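Local coordinates for protein putative fimbriae assembly chaperone (Salmonella typhimurium, PDB 2CO7) that probably acts as a periplasmic pilus chaperone that helps fimbrial subunits fold and be delivered for assembly of Saf fimbriae, at residues B[88-93]-B[162-167]. Numbering follows the deposited sequence.
Sequences DRETLQ and PFYMNL
Asp88 turns its carbonyl oxygen to Pro162, whose CB rests 3.5 Å from Asp88 O, while Arg89 grips the Asp88 carboxylate side-on, NE to OD1 and NH1 to OD2, in a salt bridge beside the contact. Arg89 itself meets Pro162 near the backbone, its CA making a CH...O contact with Pro162 O, and its guanidinium leads away. Pro162 O also accepts the backbone N of Glu90 at 2.9 Å in a nearly straight bond. The buried Glu90 side chain, with CG anti to its carbonyl carbon (chi1 -67°) and extended beyond, then runs across to 163-164. Glu90 OE1 accepts Tyr164 N on the anti side of the carboxylate (2.8 Å) and a water that also donates to Tyr164 O. Glu90 OE2 lies at the edge of the Phe163 ring, 3.5 Å from Phe163 CD2, with carboxylate and ring planes 77° apart; it is also salt-bridged to Arg131, which probably helps keep the acid charged. Thr91 N faces the edge of the Tyr164 ring at CE2, and Thr91 pairs with Phe130 in the neighbouring strand. At Leu92, CB sits over one face of the Tyr164 ring, 3.6 Å from its centroid and offset toward the hydroxyl end, where Leu92 N gives Tyr164 OH a weak bond (3.0 Å, 135°). A second water donates to Glu90 O and lies a long 3.4 Å from Tyr164 OH. The loop 162-167 thus joins the start of strand 91-100 at the interface between the two immunoglobulin-like domains of a PapD-family pilus chaperone.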
# COMPACT_ATOMS: atom_id res chain seq x y z
N ASP B 88 -5.68 -0.30 26.58
CA ASP B 88 -6.70 0.78 26.61
C ASP B 88 -6.89 1.47 25.26
O ASP B 88 -7.57 2.49 25.18
CB ASP B 88 -6.36 1.83 27.68
CG ASP B 88 -5.16 2.69 27.30
OD1 ASP B 88 -4.36 2.23 26.44
OD2 ASP B 88 -5.01 3.81 27.86
N ARG B 89 -6.24 0.96 24.22
CA ARG B 89 -6.37 1.51 22.89
C ARG B 89 -5.96 0.44 21.90
O ARG B 89 -5.19 -0.49 22.25
CB ARG B 89 -5.47 2.75 22.73
CG ARG B 89 -3.99 2.45 22.93
CD ARG B 89 -3.20 3.73 23.29
NE ARG B 89 -3.50 4.19 24.65
CZ ARG B 89 -3.12 5.35 25.17
NH1 ARG B 89 -3.42 5.64 26.43
NH2 ARG B 89 -2.46 6.25 24.45
N GLU B 90 -6.44 0.56 20.67
CA GLU B 90 -5.95 -0.27 19.55
C GLU B 90 -4.47 -0.05 19.25
O GLU B 90 -3.89 1.00 19.55
CB GLU B 90 -6.74 0.04 18.27
CG GLU B 90 -8.22 -0.38 18.37
CD GLU B 90 -8.94 -0.27 17.05
OE1 GLU B 90 -8.67 0.68 16.30
OE2 GLU B 90 -9.82 -1.12 16.78
N THR B 91 -3.88 -1.05 18.59
CA THR B 91 -2.50 -1.03 18.13
C THR B 91 -2.55 -1.53 16.70
O THR B 91 -3.14 -2.57 16.43
CB THR B 91 -1.56 -1.95 18.95
OG1 THR B 91 -1.47 -1.48 20.31
CG2 THR B 91 -0.14 -1.93 18.34
N LEU B 92 -1.96 -0.76 15.80
CA LEU B 92 -2.01 -1.08 14.39
C LEU B 92 -0.73 -1.80 13.97
O LEU B 92 0.36 -1.43 14.42
CB LEU B 92 -2.18 0.20 13.56
CG LEU B 92 -2.40 -0.16 12.08
CD1 LEU B 92 -3.57 0.61 11.44
CD2 LEU B 92 -1.13 0.03 11.33
N GLN B 93 -0.89 -2.82 13.14
CA GLN B 93 0.23 -3.47 12.44
C GLN B 93 -0.15 -3.54 10.94
O GLN B 93 -1.27 -3.17 10.54
CB GLN B 93 0.36 -4.93 12.95
CG GLN B 93 0.90 -5.18 14.29
CD GLN B 93 -0.03 -4.87 15.45
OE1 GLN B 93 0.44 -4.63 16.52
NE2 GLN B 93 -1.35 -4.94 15.25
N PRO B 162 -10.30 5.43 21.72
CA PRO B 162 -9.30 4.36 21.65
C PRO B 162 -9.09 3.69 20.30
O PRO B 162 -8.31 2.74 20.25
CB PRO B 162 -9.81 3.31 22.66
CG PRO B 162 -11.30 3.59 22.77
CD PRO B 162 -11.49 5.05 22.51
N PHE B 163 -9.70 4.20 19.23
CA PHE B 163 -9.69 3.51 17.93
C PHE B 163 -8.83 4.19 16.91
O PHE B 163 -8.77 5.41 16.89
CB PHE B 163 -11.10 3.42 17.34
CG PHE B 163 -12.06 2.62 18.17
CD1 PHE B 163 -12.89 3.26 19.10
CD2 PHE B 163 -12.09 1.24 18.09
CE1 PHE B 163 -13.77 2.53 19.88
CE2 PHE B 163 -12.99 0.49 18.87
CZ PHE B 163 -13.82 1.14 19.78
N TYR B 164 -8.22 3.41 16.00
CA TYR B 164 -7.80 4.01 14.74
C TYR B 164 -9.02 4.43 13.95
O TYR B 164 -9.96 3.65 13.79
CB TYR B 164 -6.96 3.05 13.87
CG TYR B 164 -5.63 2.80 14.51
CD1 TYR B 164 -4.51 3.53 14.13
CD2 TYR B 164 -5.51 1.87 15.54
CE1 TYR B 164 -3.28 3.31 14.76
CE2 TYR B 164 -4.27 1.64 16.17
CZ TYR B 164 -3.18 2.37 15.78
OH TYR B 164 -1.96 2.15 16.37
N MET B 165 -8.96 5.64 13.40
CA MET B 165 -10.08 6.23 12.67
C MET B 165 -9.66 6.33 11.20
O MET B 165 -8.84 7.16 10.82
CB MET B 165 -10.43 7.62 13.25
CG MET B 165 -11.18 7.55 14.57
SD MET B 165 -12.90 6.97 14.31
CE MET B 165 -13.48 6.76 16.00
N ASN B 166 -10.19 5.43 10.40
CA ASN B 166 -9.77 5.32 9.03
C ASN B 166 -10.81 6.08 8.24
O ASN B 166 -11.86 5.54 7.92
CB ASN B 166 -9.68 3.83 8.66
CG ASN B 166 -8.61 3.13 9.47
OD1 ASN B 166 -7.41 3.45 9.35
ND2 ASN B 166 -9.03 2.22 10.35
N LEU B 167 -10.51 7.34 7.94
CA LEU B 167 -11.50 8.23 7.36
C LEU B 167 -11.60 8.08 5.84
O LEU B 167 -10.61 7.89 5.15
CB LEU B 167 -11.24 9.69 7.74
CG LEU B 167 -11.61 10.20 9.16
CD1 LEU B 167 -12.17 9.16 10.15
CD2 LEU B 167 -10.38 10.88 9.71
O HOH W 1 -10.00 0.79 13.87
O HOH W 2 -1.84 2.80 19.66